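Local atomic coordinates of probable ubiquitin-conjugating enzyme E2 7 (Caenorhabditis elegans, PDB entry 1PZV), a protein that probably accepts activated ubiquitin from the E1 enzyme as a thioester and catalyses its covalent attachment to other proteins. Residues Glu145-Ala148 / Glu149-Lys152; Gln156-Arg159 / Arg160-Glu164. All coordinates share one frame; numbering follows the deposited sequence.

Contact 1 of 2, residues Glu145-Ala148 / Glu149-Lys152; sequences ENYA and EFKK
Asn146 OD1 takes the backbone N-H of Glu149 at 2.9 Å from OD1 to N, and this is the N-cap bond of helix 147-161. The donor sits almost on the extension of the amide C=O, and the N-H points at it at 157°. Reaching it depends on the first torsion: CG stands anti to the backbone N of Asn146 (chi1 -164°), which swings the amide forward over the first turn. OD1 also brushes Glu149 CB. Helix N termini leave their first N-H groups without carbonyls from a preceding turn, and here the asparagine side chain supplies one of the missing acceptors.

The backbone of Asn146 helps as well, though less firmly: its O receives Phe150 N in the first, weak, i to i+4 bond of the helix (3.4 Å between N and O). The next, Lys151 N to Tyr147 O, is nearly straight (3.3 Å between N and O).

Tyr147 and Lys151, four residues apart, pair along the exposed flank. The lysine's methylene chain lies against one ring face, its CG 4.1 Å from the ring centroid in a CH-pi contact. A bend at chi3 keeps the rest of the chain beside the ring, where CE comes to 3.5 Å from Tyr147 CE2; the amine follows, with Lys151 NZ 3.8 Å from the same Tyr147 CE2.

Phe150 turns away from this flank into the protein. Its ring meets that of Trp77 with the planes at about 50°, packs on Met142 and Gln143 of the preceding helix 137-144, and touches Leu47 and Tyr48, so the new helix is seated against its neighbours from its first turn.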
ATOM      1  N   GLU A 145      -8.444  -0.132 -21.756  1.00 97.17           N
ATOM      2  CA  GLU A 145      -9.101  -0.687 -22.936  1.00 97.91           C
ATOM      3  C   GLU A 145      -9.691  -2.080 -22.698  1.00 97.07           C
ATOM      4  O   GLU A 145     -10.908  -2.270 -22.787  1.00 97.33           O
ATOM      5  CB  GLU A 145      -8.118  -0.719 -24.111  1.00 99.46           C
ATOM      6  CG  GLU A 145      -6.799  -1.401 -23.798  1.00102.06           C
ATOM      7  CD  GLU A 145      -5.691  -0.995 -24.757  1.00104.20           C
ATOM      8  OE1 GLU A 145      -5.336   0.209 -24.778  1.00103.88           O
ATOM      9  OE2 GLU A 145      -5.178  -1.878 -25.486  1.00105.45           O
ATOM     10  N   ASN A 146      -8.830  -3.049 -22.391  1.00 95.17           N
ATOM     11  CA  ASN A 146      -9.275  -4.415 -22.142  1.00 92.95           C
ATOM     12  C   ASN A 146      -9.707  -4.586 -20.685  1.00 91.53           C
ATOM     13  O   ASN A 146      -9.074  -5.309 -19.908  1.00 91.45           O
ATOM     14  CB  ASN A 146      -8.152  -5.400 -22.473  1.00 93.12           C
ATOM     15  CG  ASN A 146      -8.654  -6.828 -22.612  1.00 94.36           C
ATOM     16  OD1 ASN A 146      -9.181  -7.415 -21.663  1.00 95.45           O
ATOM     17  ND2 ASN A 146      -8.492  -7.395 -23.805  1.00 94.69           N
ATOM     18  N   TYR A 147     -10.793  -3.913 -20.323  1.00 89.09           N
ATOM     19  CA  TYR A 147     -11.314  -3.980 -18.968  1.00 88.17           C
ATOM     20  C   TYR A 147     -11.766  -5.393 -18.632  1.00 88.41           C
ATOM     21  O   TYR A 147     -11.750  -5.812 -17.474  1.00 87.60           O
ATOM     22  CB  TYR A 147     -12.490  -3.022 -18.832  1.00 87.54           C
ATOM     23  CG  TYR A 147     -12.944  -2.807 -17.412  1.00 87.35           C
ATOM     24  CD1 TYR A 147     -12.047  -2.378 -16.431  1.00 87.27           C
ATOM     25  CD2 TYR A 147     -14.277  -2.991 -17.053  1.00 87.06           C
ATOM     26  CE1 TYR A 147     -12.469  -2.135 -15.130  1.00 86.30           C
ATOM     27  CE2 TYR A 147     -14.709  -2.747 -15.756  1.00 86.53           C
ATOM     28  CZ  TYR A 147     -13.801  -2.318 -14.802  1.00 86.04           C
ATOM     29  OH  TYR A 147     -14.236  -2.048 -13.530  1.00 86.26           O
ATOM     30  N   ALA A 148     -12.166  -6.122 -19.667  1.00 89.34           N
ATOM     31  CA  ALA A 148     -12.644  -7.491 -19.535  1.00 88.47           C
ATOM     32  C   ALA A 148     -11.675  -8.407 -18.799  1.00 87.85           C
ATOM     33  O   ALA A 148     -11.987  -8.931 -17.729  1.00 87.03           O
ATOM     34  CB  ALA A 148     -12.935  -8.061 -20.919  1.00 88.60           C
ATOM     35  N   GLU A 149     -10.497  -8.596 -19.377  1.00 87.75           N
ATOM     36  CA  GLU A 149      -9.504  -9.476 -18.787  1.00 88.50           C
ATOM     37  C   GLU A 149      -8.903  -8.933 -17.498  1.00 87.82           C
ATOM     38  O   GLU A 149      -8.436  -9.706 -16.655  1.00 87.01           O
ATOM     39  CB  GLU A 149      -8.388  -9.749 -19.787  1.00 89.45           C
ATOM     40  CG  GLU A 149      -7.623 -11.014 -19.487  1.00 92.02           C
ATOM     41  CD  GLU A 149      -6.189 -10.938 -19.956  1.00 94.04           C
ATOM     42  OE1 GLU A 149      -5.977 -10.570 -21.133  1.00 94.51           O
ATOM     43  OE2 GLU A 149      -5.278 -11.247 -19.149  1.00 94.10           O
ATOM     44  N   PHE A 150      -8.915  -7.608 -17.351  1.00 87.14           N
ATOM     45  CA  PHE A 150      -8.361  -6.961 -16.164  1.00 86.36           C
ATOM     46  C   PHE A 150      -9.078  -7.384 -14.880  1.00 85.58           C
ATOM     47  O   PHE A 150      -8.438  -7.837 -13.927  1.00 85.14           O
ATOM     48  CB  PHE A 150      -8.427  -5.436 -16.300  1.00 86.30           C
ATOM     49  CG  PHE A 150      -7.793  -4.699 -15.149  1.00 86.14           C
ATOM     50  CD1 PHE A 150      -6.409  -4.597 -15.045  1.00 85.97           C
ATOM     51  CD2 PHE A 150      -8.580  -4.122 -14.155  1.00 86.20           C
ATOM     52  CE1 PHE A 150      -5.819  -3.927 -13.965  1.00 84.83           C
ATOM     53  CE2 PHE A 150      -7.995  -3.455 -13.073  1.00 84.41           C
ATOM     54  CZ  PHE A 150      -6.615  -3.358 -12.982  1.00 83.50           C
ATOM     55  N   LYS A 151     -10.398  -7.224 -14.843  1.00 83.83           N
ATOM     56  CA  LYS A 151     -11.156  -7.618 -13.661  1.00 83.02           C
ATOM     57  C   LYS A 151     -10.912  -9.090 -13.395  1.00 81.87           C
ATOM     58  O   LYS A 151     -10.870  -9.528 -12.247  1.00 81.22           O
ATOM     59  CB  LYS A 151     -12.659  -7.389 -13.866  1.00 83.40           C
ATOM     60  CG  LYS A 151     -13.080  -5.928 -13.792  1.00 84.04           C
ATOM     61  CD  LYS A 151     -14.597  -5.765 -13.679  1.00 83.49           C
ATOM     62  CE  LYS A 151     -15.318  -6.143 -14.965  1.00 84.40           C
ATOM     63  NZ  LYS A 151     -16.783  -5.850 -14.889  1.00 83.99           N
ATOM     64  N   LYS A 152     -10.745  -9.843 -14.477  1.00 80.72           N
ATOM     65  CA  LYS A 152     -10.521 -11.277 -14.400  1.00 79.91           C
ATOM     66  C   LYS A 152      -9.181 -11.600 -13.740  1.00 78.79           C
ATOM     67  O   LYS A 152      -9.039 -12.632 -13.088  1.00 77.87           O
ATOM     68  CB  LYS A 152     -10.584 -11.878 -15.810  1.00 79.95           C
ATOM     69  CG  LYS A 152     -10.639 -13.397 -15.858  1.00 79.29           C
ATOM     70  CD  LYS A 152     -10.461 -13.901 -17.286  1.00 79.14           C
ATOM     71  CE  LYS A 152     -10.090 -15.382 -17.319  1.00 78.68           C
ATOM     72  NZ  LYS A 152      -9.741 -15.839 -18.693  1.00 77.94           N
TER

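Contact 2 of 2, residues Gln156-Arg159 / Arg160-Glu164; sequences QCVR and RSQEE
This is a local contact along one helix, the last turn of helix 147-161 where it runs out into the C-terminal tail of the chain. Arg160 N bonds to Gln156 O (3.1 Å, N to O) and Ser161 N to Cys157 O (3.0 Å, N to O), both ordinary i to i+4 helical bonds. The next in line, Gln162 N to Val158 O, is weak, with an N-H...O angle of 132°.

Val158 O has a second donor, since Ser161 OG bonds to it at 3.0 Å, coming from above the carbonyl plane. With chi1 at 71°, OG sits between its own backbone N and carbonyl carbon, a position that folds the hydroxyl back toward the preceding turn. The same OG of Ser161 is hydrogen-bonded to Phe52 N. An alanine here removes this hydroxyl, and the change would probably cost Val158 O one of its donors and break the link to Phe52.

On the side toward the sheet, Val158 packs on Phe53 and Gln162 on Phe52, both in strand 52-58, while the buried Cys157 rests on Glu75 and Trp77 of a loop.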
ATOM      1  N   GLN A 156      -8.045 -13.104  -9.899  1.00 72.67           N
ATOM      2  CA  GLN A 156      -7.052 -14.151  -9.730  1.00 74.34           C
ATOM      3  C   GLN A 156      -6.171 -13.825  -8.527  1.00 72.93           C
ATOM      4  O   GLN A 156      -5.759 -14.722  -7.791  1.00 71.99           O
ATOM      5  CB  GLN A 156      -6.197 -14.282 -10.992  1.00 77.60           C
ATOM      6  CG  GLN A 156      -6.978 -14.751 -12.214  1.00 83.38           C
ATOM      7  CD  GLN A 156      -6.129 -14.776 -13.477  1.00 86.89           C
ATOM      8  OE1 GLN A 156      -6.622 -15.079 -14.571  1.00 87.63           O
ATOM      9  NE2 GLN A 156      -4.841 -14.458 -13.331  1.00 88.43           N
ATOM     10  N   CYS A 157      -5.890 -12.536  -8.332  1.00 71.91           N
ATOM     11  CA  CYS A 157      -5.067 -12.083  -7.212  1.00 71.00           C
ATOM     12  C   CYS A 157      -5.849 -12.150  -5.890  1.00 69.25           C
ATOM     13  O   CYS A 157      -5.278 -12.435  -4.834  1.00 69.78           O
ATOM     14  CB  CYS A 157      -4.564 -10.652  -7.464  1.00 73.42           C
ATOM     15  SG  CYS A 157      -3.283 -10.486  -8.763  1.00 79.10           S
ATOM     16  N   VAL A 158      -7.155 -11.906  -5.960  1.00 66.16           N
ATOM     17  CA  VAL A 158      -8.011 -11.952  -4.785  1.00 64.45           C
ATOM     18  C   VAL A 158      -8.278 -13.389  -4.341  1.00 67.99           C
ATOM     19  O   VAL A 158      -8.388 -13.662  -3.142  1.00 69.20           O
ATOM     20  CB  VAL A 158      -9.345 -11.265  -5.058  1.00 60.39           C
ATOM     21  CG1 VAL A 158     -10.271 -11.443  -3.882  1.00 58.03           C
ATOM     22  CG2 VAL A 158      -9.112  -9.793  -5.311  1.00 61.34           C
ATOM     23  N   ARG A 159      -8.392 -14.300  -5.308  1.00 70.36           N
ATOM     24  CA  ARG A 159      -8.635 -15.714  -5.025  1.00 71.11           C
ATOM     25  C   ARG A 159      -7.371 -16.313  -4.441  1.00 70.69           C
ATOM     26  O   ARG A 159      -7.425 -17.204  -3.597  1.00 71.05           O
ATOM     27  CB  ARG A 159      -8.987 -16.471  -6.311  1.00 74.92           C
ATOM     28  CG  ARG A 159     -10.473 -16.733  -6.550  1.00 79.51           C
ATOM     29  CD  ARG A 159     -10.704 -17.299  -7.963  1.00 84.91           C
ATOM     30  NE  ARG A 159     -12.057 -17.830  -8.162  1.00 90.12           N
ATOM     31  CZ  ARG A 159     -12.515 -18.323  -9.315  1.00 91.65           C
ATOM     32  NH1 ARG A 159     -13.759 -18.788  -9.398  1.00 90.71           N
ATOM     33  NH2 ARG A 159     -11.736 -18.345 -10.391  1.00 92.03           N
ATOM     34  N   ARG A 160      -6.226 -15.821  -4.899  1.00 69.87           N
ATOM     35  CA  ARG A 160      -4.961 -16.331  -4.411  1.00 70.34           C
ATOM     36  C   ARG A 160      -4.642 -15.787  -3.023  1.00 70.11           C
ATOM     37  O   ARG A 160      -4.030 -16.481  -2.213  1.00 70.87           O
ATOM     38  CB  ARG A 160      -3.831 -15.983  -5.380  1.00 72.05           C
ATOM     39  CG  ARG A 160      -2.542 -16.743  -5.101  1.00 76.88           C
ATOM     40  CD  ARG A 160      -1.390 -16.315  -6.014  1.00 83.69           C
ATOM     41  NE  ARG A 160      -1.665 -16.558  -7.433  1.00 89.78           N
ATOM     42  CZ  ARG A 160      -0.807 -16.298  -8.422  1.00 91.77           C
ATOM     43  NH1 ARG A 160      -1.144 -16.552  -9.684  1.00 91.37           N
ATOM     44  NH2 ARG A 160       0.388 -15.785  -8.148  1.00 92.66           N
ATOM     45  N   SER A 161      -5.058 -14.557  -2.733  1.00 69.26           N
ATOM     46  CA  SER A 161      -4.783 -13.975  -1.416  1.00 68.48           C
ATOM     47  C   SER A 161      -5.631 -14.624  -0.312  1.00 68.66           C
ATOM     48  O   SER A 161      -5.283 -14.560   0.874  1.00 68.80           O
ATOM     49  CB  SER A 161      -5.027 -12.460  -1.430  1.00 66.42           C
ATOM     50  OG  SER A 161      -6.410 -12.156  -1.510  1.00 67.04           O
ATOM     51  N   GLN A 162      -6.739 -15.248  -0.704  1.00 67.84           N
ATOM     52  CA  GLN A 162      -7.630 -15.908   0.245  1.00 67.99           C
ATOM     53  C   GLN A 162      -7.180 -17.337   0.567  1.00 70.07           C
ATOM     54  O   GLN A 162      -7.679 -17.955   1.501  1.00 68.72           O
ATOM     55  CB  GLN A 162      -9.055 -15.935  -0.305  1.00 65.47           C
ATOM     56  CG  GLN A 162      -9.759 -14.602  -0.256  1.00 62.49           C
ATOM     57  CD  GLN A 162     -11.109 -14.612  -0.957  1.00 61.46           C
ATOM     58  OE1 GLN A 162     -11.915 -13.699  -0.779  1.00 61.64           O
ATOM     59  NE2 GLN A 162     -11.355 -15.633  -1.766  1.00 60.96           N
ATOM     60  N   GLU A 163      -6.237 -17.860  -0.210  1.00 73.33           N
ATOM     61  CA  GLU A 163      -5.733 -19.207   0.016  1.00 77.22           C
ATOM     62  C   GLU A 163      -4.272 -19.243   0.436  1.00 78.75           C
ATOM     63  O   GLU A 163      -3.607 -20.267   0.281  1.00 79.72           O
ATOM     64  CB  GLU A 163      -5.923 -20.054  -1.246  1.00 80.01           C
ATOM     65  CG  GLU A 163      -7.255 -20.803  -1.290  1.00 84.47           C
ATOM     66  CD  GLU A 163      -7.897 -20.787  -2.666  1.00 87.83           C
ATOM     67  OE1 GLU A 163      -9.011 -21.348  -2.804  1.00 88.87           O
ATOM     68  OE2 GLU A 163      -7.291 -20.210  -3.603  1.00 89.73           O
ATOM     69  N   GLU A 164      -3.775 -18.137   0.982  1.00 80.33           N
ATOM     70  CA  GLU A 164      -2.381 -18.063   1.405  1.00 81.51           C
ATOM     71  C   GLU A 164      -2.198 -17.367   2.745  1.00 82.55           C
ATOM     72  O   GLU A 164      -3.208 -16.865   3.284  1.00 83.18           O
ATOM     73  CB  GLU A 164      -1.564 -17.353   0.330  1.00 81.66           C
ATOM     74  CG  GLU A 164      -1.148 -18.285  -0.787  1.00 85.49           C
ATOM     75  CD  GLU A 164      -0.742 -17.566  -2.061  1.00 86.79           C
ATOM     76  OE1 GLU A 164      -0.065 -16.517  -1.971  1.00 87.24           O
ATOM     77  OE2 GLU A 164      -1.093 -18.067  -3.154  1.00 86.31           O
ATOM     78  OXT GLU A 164      -1.048 -17.335   3.241  1.00 82.75           O
TER

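Overall arrangement
The chain runs from helix 5-17 through the four-stranded antiparallel meander to helix 115-127, then into helix 137-144, and only after that reaches these contacts. Contact 1 bridges the short break after helix 137-144 and starts helix 147-161; contact 2 finishes the same helix. Both are short-range, so neither closes a long loop. They follow one another in series without nesting or crossing, their centres 18 Å apart. Their tertiary neighbours differ: contact 1 faces helix 137-144 and the loop around Leu47, contact 2 faces strand 52-58. Trp77 is common to both, touched by Phe150 near one end and Cys157 near the other.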